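Local coordinates for protein L-aspartate semialdehyde sulfurtransferase (Methanocaldococcus jannaschii, PDB 3KPB) that probably makes homocysteine from aspartate semialdehyde and sulfide, and through its C-terminal CBS domain pair binds S-adenosylmethionine and S-methyl-5'-thioadenosine, at residues 22-27 / 51-56; 35-40 / 46-51; 72-77 / 101-106. All coordinates share one frame; numbering follows the deposited sequence.

Interaction 1 of 3, residues 22-27 / 51-56. With SAM (S-adenosylmethionine), chain E.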
# COMPACT_ATOMS: atom_id res chain seq x y z
N GLU A 22 14.65 -0.18 9.91
CA GLU A 22 15.60 -0.59 8.88
C GLU A 22 14.86 -1.09 7.64
O GLU A 22 15.20 -0.70 6.52
CB GLU A 22 16.61 -1.63 9.40
CG GLU A 22 17.72 -1.96 8.39
CD GLU A 22 18.91 -2.69 8.99
OE1 GLU A 22 19.52 -3.51 8.27
OE2 GLU A 22 19.27 -2.44 10.16
N ALA A 23 13.82 -1.90 7.84
CA ALA A 23 13.01 -2.39 6.72
C ALA A 23 12.36 -1.25 5.93
O ALA A 23 12.36 -1.26 4.70
CB ALA A 23 11.96 -3.37 7.21
N ALA A 24 11.81 -0.27 6.65
CA ALA A 24 11.19 0.89 6.02
C ALA A 24 12.20 1.66 5.19
O ALA A 24 11.90 2.11 4.07
CB ALA A 24 10.56 1.79 7.07
N LYS A 25 13.41 1.82 5.73
CA LYS A 25 14.49 2.48 4.99
C LYS A 25 14.80 1.77 3.68
O LYS A 25 15.06 2.42 2.67
CB LYS A 25 15.74 2.61 5.85
CG LYS A 25 15.66 3.69 6.91
CD LYS A 25 16.88 3.66 7.80
CE LYS A 25 16.80 4.78 8.83
NZ LYS A 25 17.95 4.71 9.78
N ILE A 26 14.76 0.43 3.70
CA ILE A 26 15.02 -0.37 2.50
C ILE A 26 13.93 -0.13 1.44
O ILE A 26 14.24 0.08 0.26
CB ILE A 26 15.15 -1.89 2.84
CG1 ILE A 26 16.39 -2.12 3.71
CG2 ILE A 26 15.22 -2.75 1.56
CD1 ILE A 26 16.48 -3.51 4.31
N LEU A 27 12.66 -0.14 1.85
CA LEU A 27 11.57 0.16 0.93
C LEU A 27 11.74 1.52 0.26
O LEU A 27 11.60 1.64 -0.97
CB LEU A 27 10.21 0.11 1.65
CG LEU A 27 9.79 -1.21 2.30
CD1 LEU A 27 8.41 -1.03 2.91
CD2 LEU A 27 9.77 -2.35 1.31
N TRP A 51 2.30 -2.10 4.18
CA TRP A 51 1.21 -2.46 5.07
C TRP A 51 1.73 -3.11 6.35
O TRP A 51 1.26 -2.80 7.45
CB TRP A 51 0.20 -3.37 4.38
CG TRP A 51 -1.01 -3.61 5.23
CD1 TRP A 51 -1.34 -4.75 5.90
CD2 TRP A 51 -2.04 -2.66 5.52
NE1 TRP A 51 -2.52 -4.58 6.58
CE2 TRP A 51 -2.98 -3.31 6.36
CE3 TRP A 51 -2.28 -1.33 5.14
CZ2 TRP A 51 -4.14 -2.67 6.83
CZ3 TRP A 51 -3.43 -0.69 5.61
CH2 TRP A 51 -4.34 -1.37 6.44
N ASP A 52 2.70 -4.00 6.21
CA ASP A 52 3.29 -4.67 7.37
C ASP A 52 4.10 -3.73 8.26
O ASP A 52 4.20 -3.96 9.46
CB ASP A 52 4.15 -5.83 6.93
CG ASP A 52 3.37 -6.85 6.15
OD1 ASP A 52 2.35 -7.35 6.66
OD2 ASP A 52 3.78 -7.14 5.01
N ILE A 53 4.69 -2.68 7.69
CA ILE A 53 5.34 -1.64 8.49
C ILE A 53 4.30 -0.98 9.40
O ILE A 53 4.50 -0.86 10.61
CB ILE A 53 6.06 -0.58 7.61
CG1 ILE A 53 7.13 -1.24 6.73
CG2 ILE A 53 6.64 0.56 8.46
CD1 ILE A 53 8.26 -1.99 7.48
N ALA A 54 3.18 -0.56 8.82
CA ALA A 54 2.06 -0.02 9.60
C ALA A 54 1.56 -1.01 10.65
O ALA A 54 1.32 -0.63 11.80
CB ALA A 54 0.91 0.41 8.68
N LYS A 55 1.43 -2.28 10.27
CA LYS A 55 0.94 -3.31 11.19
C LYS A 55 1.91 -3.49 12.37
O LYS A 55 1.48 -3.61 13.52
CB LYS A 55 0.73 -4.62 10.43
CG LYS A 55 -0.38 -5.52 10.97
CD LYS A 55 -0.96 -6.41 9.85
CE LYS A 55 0.11 -7.30 9.21
NZ LYS A 55 -0.44 -8.62 8.77
N ALA A 56 3.21 -3.48 12.08
CA ALA A 56 4.25 -3.60 13.12
C ALA A 56 4.17 -2.46 14.13
O ALA A 56 4.23 -2.70 15.34
CB ALA A 56 5.64 -3.65 12.50
N SAM E . -1.16 -5.67 -2.29
CA SAM E . -1.57 -5.46 -0.89
C SAM E . -0.34 -5.26 -0.01
O SAM E . 0.63 -4.60 -0.41
OXT SAM E . -0.27 -5.74 1.12
CB SAM E . -2.35 -6.69 -0.40
CG SAM E . -3.45 -6.28 0.59
SD SAM E . -3.32 -7.16 2.19
CE SAM E . -4.38 -6.13 3.18
C5' SAM E . -1.70 -6.78 2.95
C4' SAM E . -0.86 -8.03 3.22
O4' SAM E . -0.60 -8.72 1.99
C3' SAM E . 0.51 -7.60 3.73
O3' SAM E . 0.55 -7.83 5.13
C2' SAM E . 1.49 -8.53 3.02
O2' SAM E . 2.26 -9.23 4.00
C1' SAM E . 0.57 -9.50 2.27
N9 SAM E . 1.22 -9.89 1.00
C8 SAM E . 1.60 -9.06 0.02
N7 SAM E . 2.16 -9.77 -0.97
C5 SAM E . 2.13 -11.05 -0.61
C6 SAM E . 2.56 -12.22 -1.22
N6 SAM E . 3.14 -12.21 -2.42
N1 SAM E . 2.39 -13.39 -0.57
C2 SAM E . 1.82 -13.42 0.62
N3 SAM E . 1.40 -12.32 1.22
C4 SAM E . 1.54 -11.13 0.63
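I53 carries the whole contact from its helix, reaching with its CD1 methyl to 4.0 Å from CB of A23 and resting beside the backbone N of A24. Its other branch, CG2, approaches CB of A24. L27, one turn after A23, brings its CD1 methyl to 4.0 Å from CG1 of I53; these two side chains slide past one another in opposite directions. The torsions explain the reach: CG1 of I53 is anti to the carbonyl carbon (chi1 -59°), and a second turn (chi2 -60°) brings CD1 over the small alanines. The segment axes approach to 10.5 Å, with I53 filling the space between them against A23, A24 and L27.

The ligand-facing side of the same turns carries D52, W51 and K55. D52 grips the ribose diol of S-adenosylmethionine with both carboxylate oxygens: O2' donates to OD2 at 2.8 Å, while O3' donates to OD1 over a distance so short, 2.4 Å, that its exact value is doubtful. OD2 also takes the backbone N-H of T49, which fixes the carboxylate, and K55 NZ forms a long salt bridge to OD1. With an asparagine here, one carboxylate oxygen becomes an NH2, which would probably leave one ribose hydroxyl without its acceptor and K55 without an anionic mate. W51 adds an apolar wall, its CD1 3.6 Å from C5' of the ligand, with the sulfonium methyl CE 4.2 Å above the indole plane toward the rim and O3' at the ring edge.

Segments 22-27 and 51-56 run nearly antiparallel, at 158°, as the two helices of the first CBS motif. I53 also packs on I20 and on L57 of the second subunit, and A24 meets A58 of that subunit, placing the pair at the dimer interface; the other methyl of L27 packs on L35 of strand 35-38.

Interaction 2 of 3, residues 35-40 / 46-51. With SAM (S-adenosylmethionine), chain E.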
# COMPACT_ATOMS: atom_id res chain seq x y z
N LEU A 35 9.24 -6.66 -0.19
CA LEU A 35 10.55 -7.03 0.29
C LEU A 35 10.52 -8.47 0.80
O LEU A 35 10.06 -8.74 1.91
CB LEU A 35 10.98 -6.07 1.41
CG LEU A 35 12.37 -6.27 2.01
CD1 LEU A 35 13.46 -6.08 0.95
CD2 LEU A 35 12.58 -5.35 3.20
N PRO A 36 10.96 -9.43 -0.04
CA PRO A 36 11.08 -10.82 0.40
C PRO A 36 12.09 -10.92 1.54
O PRO A 36 13.14 -10.26 1.50
CB PRO A 36 11.61 -11.55 -0.84
CG PRO A 36 11.26 -10.66 -2.00
CD PRO A 36 11.24 -9.26 -1.48
N ILE A 37 11.76 -11.71 2.55
CA ILE A 37 12.63 -11.90 3.70
C ILE A 37 13.27 -13.28 3.59
O ILE A 37 12.58 -14.28 3.34
CB ILE A 37 11.87 -11.75 5.04
CG1 ILE A 37 11.14 -10.40 5.11
CG2 ILE A 37 12.82 -11.96 6.22
CD1 ILE A 37 12.02 -9.16 4.90
N VAL A 38 14.59 -13.33 3.73
CA VAL A 38 15.32 -14.59 3.60
C VAL A 38 16.06 -14.89 4.89
O VAL A 38 16.35 -13.98 5.68
CB VAL A 38 16.30 -14.57 2.40
CG1 VAL A 38 15.54 -14.48 1.08
CG2 VAL A 38 17.33 -13.43 2.53
N ASP A 39 16.33 -16.18 5.12
CA ASP A 39 17.12 -16.57 6.27
C ASP A 39 18.61 -16.39 5.99
O ASP A 39 19.00 -15.92 4.91
CB ASP A 39 16.77 -17.98 6.78
CG ASP A 39 17.01 -19.08 5.75
OD1 ASP A 39 17.87 -18.94 4.86
OD2 ASP A 39 16.32 -20.12 5.86
N GLU A 40 19.43 -16.76 6.96
CA GLU A 40 20.88 -16.55 6.89
C GLU A 40 21.51 -17.37 5.76
O GLU A 40 22.68 -17.17 5.41
CB GLU A 40 21.54 -16.84 8.24
CG GLU A 40 21.61 -18.31 8.66
CD GLU A 40 20.33 -18.86 9.30
OE1 GLU A 40 20.38 -19.99 9.83
OE2 GLU A 40 19.28 -18.18 9.28
N GLY A 46 9.64 -15.21 4.36
CA GLY A 46 8.52 -14.29 4.54
C GLY A 46 8.49 -13.16 3.54
O GLY A 46 9.34 -13.10 2.66
N ILE A 47 7.50 -12.28 3.68
CA ILE A 47 7.43 -11.07 2.86
C ILE A 47 6.93 -9.87 3.68
O ILE A 47 6.14 -10.02 4.61
CB ILE A 47 6.58 -11.30 1.56
CG1 ILE A 47 6.79 -10.14 0.57
CG2 ILE A 47 5.09 -11.52 1.90
CD1 ILE A 47 6.21 -10.39 -0.82
N ILE A 48 7.44 -8.68 3.33
CA ILE A 48 7.05 -7.42 3.96
C ILE A 48 6.59 -6.45 2.89
O ILE A 48 7.20 -6.37 1.82
CB ILE A 48 8.28 -6.82 4.72
CG1 ILE A 48 8.58 -7.60 6.01
CG2 ILE A 48 8.12 -5.31 5.02
CD1 ILE A 48 7.50 -7.50 7.08
N THR A 49 5.51 -5.71 3.15
CA THR A 49 5.13 -4.54 2.34
C THR A 49 4.96 -3.35 3.28
O THR A 49 5.06 -3.52 4.50
CB THR A 49 3.80 -4.76 1.59
OG1 THR A 49 2.73 -4.82 2.55
CG2 THR A 49 3.81 -6.05 0.78
N SER A 50 4.69 -2.16 2.75
CA SER A 50 4.44 -1.02 3.65
C SER A 50 3.26 -1.26 4.60
O SER A 50 3.21 -0.69 5.69
CB SER A 50 4.26 0.30 2.90
OG SER A 50 3.11 0.26 2.08
N TRP A 51 2.30 -2.10 4.18
CA TRP A 51 1.21 -2.46 5.07
C TRP A 51 1.73 -3.11 6.35
O TRP A 51 1.26 -2.80 7.45
CB TRP A 51 0.20 -3.37 4.38
CG TRP A 51 -1.01 -3.61 5.23
CD1 TRP A 51 -1.34 -4.75 5.90
CD2 TRP A 51 -2.04 -2.66 5.52
NE1 TRP A 51 -2.52 -4.58 6.58
CE2 TRP A 51 -2.98 -3.31 6.36
CE3 TRP A 51 -2.28 -1.33 5.14
CZ2 TRP A 51 -4.14 -2.67 6.83
CZ3 TRP A 51 -3.43 -0.69 5.61
CH2 TRP A 51 -4.34 -1.37 6.44
N SAM E . -1.16 -5.67 -2.29
CA SAM E . -1.57 -5.46 -0.89
C SAM E . -0.34 -5.26 -0.01
O SAM E . 0.63 -4.60 -0.41
OXT SAM E . -0.27 -5.74 1.12
CB SAM E . -2.35 -6.69 -0.40
CG SAM E . -3.45 -6.28 0.59
SD SAM E . -3.32 -7.16 2.19
CE SAM E . -4.38 -6.13 3.18
C5' SAM E . -1.70 -6.78 2.95
C4' SAM E . -0.86 -8.03 3.22
O4' SAM E . -0.60 -8.72 1.99
C3' SAM E . 0.51 -7.60 3.73
O3' SAM E . 0.55 -7.83 5.13
C2' SAM E . 1.49 -8.53 3.02
O2' SAM E . 2.26 -9.23 4.00
C1' SAM E . 0.57 -9.50 2.27
N9 SAM E . 1.22 -9.89 1.00
C8 SAM E . 1.60 -9.06 0.02
N7 SAM E . 2.16 -9.77 -0.97
C5 SAM E . 2.13 -11.05 -0.61
C6 SAM E . 2.56 -12.22 -1.22
N6 SAM E . 3.14 -12.21 -2.42
N1 SAM E . 2.39 -13.39 -0.57
C2 SAM E . 1.82 -13.42 0.62
N3 SAM E . 1.40 -12.32 1.22
C4 SAM E . 1.54 -11.13 0.63
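L35 and I48 pair across an antiparallel beta hairpin, strands 35-38 and 44-48, in the first CBS motif. Two backbone bonds join them: L35 N donates to I48 O at 2.9 Å, almost along the C=O axis, and I48 N returns one to L35 O, the donor lying above the carbonyl plane. One step along, P36 and I47 form a non-hydrogen-bonded pair, as suits a proline, which has no N-H. The ladder resumes at I37 and G46, where I37 N donates to G46 O at 2.8 Å with an N-H...O angle of 174°, whereas the return bond from G46 N to I37 O is longer and more bent.

The side chain of I37 can be followed outward on the face it shares with L35 and I48. Its CB lies 3.7 Å from G46 O, over the glycine backbone. CG1, anti to the carbonyl carbon (chi1 -55°), comes to 3.9 Å from CG1 of I48. The terminal CD1 of I37 also lies 3.9 Å from CG1 of I48, and the two isoleucines cross obliquely. Farther along this face, L35 packs on I26 and L27 of helix 20-30, while I48 packs on I64 and I67.

I47 points from the opposite face and splits its branches. CG1 leans on L35 O, CG2 sits 3.8 Å from the adenine C4 of S-adenosylmethionine, and CD1 reaches 3.9 Å from N6 of the same base. The hairpin thus supplies an apolar surface for the adenine as well as a strand-to-helix exit toward the ligand's methionine end. There T49 is the N-cap of helix 50-58, its OG1 accepting a weak bond from W51 N. A second weak bond runs from T49 OG1 to OXT of the ligand, 3.4 Å away.

Interaction 3 of 3, residues 72-77 / 101-106. With SAM (S-adenosylmethionine), chain E.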
# COMPACT_ATOMS: atom_id res chain seq x y z
N VAL A 72 3.89 -17.17 2.02
CA VAL A 72 4.19 -16.34 0.87
C VAL A 72 3.67 -16.98 -0.41
O VAL A 72 3.94 -18.15 -0.69
CB VAL A 72 5.70 -16.06 0.72
CG1 VAL A 72 5.95 -14.95 -0.30
CG2 VAL A 72 6.31 -15.68 2.06
N ILE A 73 2.91 -16.19 -1.17
CA ILE A 73 2.49 -16.57 -2.51
C ILE A 73 3.63 -16.24 -3.47
O ILE A 73 4.04 -15.08 -3.58
CB ILE A 73 1.21 -15.83 -2.93
CG1 ILE A 73 0.10 -16.11 -1.92
CG2 ILE A 73 0.80 -16.24 -4.35
CD1 ILE A 73 -0.92 -15.00 -1.81
N THR A 74 4.14 -17.27 -4.14
CA THR A 74 5.35 -17.16 -4.94
C THR A 74 5.11 -17.62 -6.36
O THR A 74 4.07 -18.22 -6.67
CB THR A 74 6.50 -18.02 -4.36
OG1 THR A 74 6.09 -19.40 -4.32
CG2 THR A 74 6.87 -17.58 -2.95
N ALA A 75 6.06 -17.30 -7.22
CA ALA A 75 6.10 -17.82 -8.57
C ALA A 75 7.40 -18.57 -8.78
O ALA A 75 8.41 -18.30 -8.12
CB ALA A 75 5.98 -16.70 -9.58
N HIS A 76 7.37 -19.54 -9.67
CA HIS A 76 8.56 -20.31 -9.95
C HIS A 76 9.22 -19.70 -11.16
O HIS A 76 8.55 -19.15 -12.04
CB HIS A 76 8.23 -21.77 -10.19
CG HIS A 76 9.40 -22.69 -10.09
ND1 HIS A 76 10.22 -22.99 -11.16
CD2 HIS A 76 9.88 -23.42 -9.05
CE1 HIS A 76 11.15 -23.84 -10.78
NE2 HIS A 76 10.98 -24.11 -9.50
N GLU A 77 10.55 -19.76 -11.18
CA GLU A 77 11.30 -19.24 -12.31
C GLU A 77 10.79 -19.82 -13.64
O GLU A 77 10.70 -19.09 -14.63
CB GLU A 77 12.81 -19.40 -12.12
CG GLU A 77 13.27 -20.71 -11.47
CD GLU A 77 14.79 -20.80 -11.36
OE1 GLU A 77 15.46 -19.75 -11.26
OE2 GLU A 77 15.31 -21.94 -11.35
N ASP A 101 13.94 -24.08 -7.11
CA ASP A 101 13.65 -25.35 -6.43
C ASP A 101 14.30 -25.49 -5.05
O ASP A 101 13.92 -26.38 -4.28
CB ASP A 101 14.05 -26.54 -7.32
CG ASP A 101 13.02 -26.86 -8.41
OD1 ASP A 101 11.86 -26.39 -8.33
OD2 ASP A 101 13.37 -27.61 -9.34
N TYR A 102 15.27 -24.64 -4.73
CA TYR A 102 15.93 -24.67 -3.42
C TYR A 102 15.44 -23.56 -2.49
O TYR A 102 15.98 -23.36 -1.41
CB TYR A 102 17.46 -24.64 -3.58
CG TYR A 102 17.96 -25.88 -4.26
CD1 TYR A 102 18.27 -27.01 -3.51
CD2 TYR A 102 18.08 -25.95 -5.66
CE1 TYR A 102 18.70 -28.18 -4.12
CE2 TYR A 102 18.52 -27.12 -6.28
CZ TYR A 102 18.83 -28.22 -5.50
OH TYR A 102 19.26 -29.40 -6.08
N ARG A 103 14.40 -22.85 -2.95
CA ARG A 103 13.77 -21.75 -2.20
C ARG A 103 14.61 -20.46 -2.12
O ARG A 103 14.36 -19.59 -1.27
CB ARG A 103 13.32 -22.21 -0.80
CG ARG A 103 11.89 -22.70 -0.75
CD ARG A 103 10.99 -21.66 -0.13
NE ARG A 103 9.67 -21.65 -0.73
CZ ARG A 103 8.63 -20.94 -0.29
NH1 ARG A 103 8.76 -20.18 0.80
NH2 ARG A 103 7.47 -21.00 -0.92
N ARG A 104 15.59 -20.33 -3.01
CA ARG A 104 16.32 -19.07 -3.16
C ARG A 104 15.46 -18.05 -3.90
O ARG A 104 14.69 -18.41 -4.79
CB ARG A 104 17.62 -19.27 -3.93
CG ARG A 104 18.62 -20.16 -3.24
CD ARG A 104 19.97 -20.11 -3.93
NE ARG A 104 20.87 -21.04 -3.27
CZ ARG A 104 21.65 -20.73 -2.23
NH1 ARG A 104 21.65 -19.50 -1.73
NH2 ARG A 104 22.43 -21.67 -1.69
N VAL A 105 15.59 -16.78 -3.54
CA VAL A 105 14.82 -15.73 -4.21
C VAL A 105 15.58 -15.24 -5.43
O VAL A 105 16.66 -14.67 -5.30
CB VAL A 105 14.48 -14.56 -3.24
CG1 VAL A 105 13.74 -13.45 -3.96
CG2 VAL A 105 13.66 -15.06 -2.05
N VAL A 106 15.02 -15.45 -6.62
CA VAL A 106 15.73 -15.07 -7.85
C VAL A 106 15.27 -13.72 -8.39
O VAL A 106 15.95 -13.11 -9.22
CB VAL A 106 15.66 -16.18 -8.94
CG1 VAL A 106 16.42 -17.43 -8.48
CG2 VAL A 106 14.22 -16.51 -9.30
N SAM E . -1.16 -5.67 -2.29
CA SAM E . -1.57 -5.46 -0.89
C SAM E . -0.34 -5.26 -0.01
O SAM E . 0.63 -4.60 -0.41
OXT SAM E . -0.27 -5.74 1.12
CB SAM E . -2.35 -6.69 -0.40
CG SAM E . -3.45 -6.28 0.59
SD SAM E . -3.32 -7.16 2.19
CE SAM E . -4.38 -6.13 3.18
C5' SAM E . -1.70 -6.78 2.95
C4' SAM E . -0.86 -8.03 3.22
O4' SAM E . -0.60 -8.72 1.99
C3' SAM E . 0.51 -7.60 3.73
O3' SAM E . 0.55 -7.83 5.13
C2' SAM E . 1.49 -8.53 3.02
O2' SAM E . 2.26 -9.23 4.00
C1' SAM E . 0.57 -9.50 2.27
N9 SAM E . 1.22 -9.89 1.00
C8 SAM E . 1.60 -9.06 0.02
N7 SAM E . 2.16 -9.77 -0.97
C5 SAM E . 2.13 -11.05 -0.61
C6 SAM E . 2.56 -12.22 -1.22
N6 SAM E . 3.14 -12.21 -2.42
N1 SAM E . 2.39 -13.39 -0.57
C2 SAM E . 1.82 -13.42 0.62
N3 SAM E . 1.40 -12.32 1.22
C4 SAM E . 1.54 -11.13 0.63
O HOH W 1 14.57 -24.26 -9.88
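The imidazole of H76, in the second CBS motif, meets the carboxylate of D101 at its edge, NE2 donating to OD1 at 2.7 Å. The two planes stand 49° apart, OD1 is tilted 20° from the ring plane, and the N-H comes from above the carboxylate plane. On the ring's other nitrogen, ND1 is bonded to the backbone N of D78, so hydrogen bonds at both nitrogens fix the ring's rotation. The guanidinium of R103 approaches T74 obliquely, with NH2 4.0 Å from OG1.

In this motif strands 75-76 and 105-110 flank strand 95-99; the contact joins edge strand 75-76 and its flanks to the turn 101-104 and the start of strand 105-110. A water adds a second link, donating to OE2 of E77 at 2.8 Å and accepting from D101 N at 2.8 Å. OE1 of E77 meets V106 CG1 at 3.7 Å, the two side chains crossing at about a right angle.

At the other end of segment 72-77 the backbone of I73 reads the adenine edge of S-adenosylmethionine: its N donates to N1 at 2.9 Å, and N6 of the ligand donates to I73 O at 3.2 Å, nearly straight at 174°.

In the fold
All three interactions touch one S-adenosylmethionine, held between the two CBS motifs: interactions 1 and 2 belong to the first, interaction 3 to the second. Interactions 1 and 2 have centres 9 Å apart, share W51 and are in direct contact, L27 CD2 lying 3.9 Å from L35 CB; both also reach the second subunit. Interaction 2 meets interaction 3 as well, with centres 13 Å apart, through V72 CG2 at 3.6 Å from G46 CA and V38 CG1 at 3.7 Å from V105 CG2. Interactions 1 and 3 do not touch: their nearest atoms are about 9 Å apart (centres 22 Å), and the ligand links them, ribose at D52 and adenine at I73.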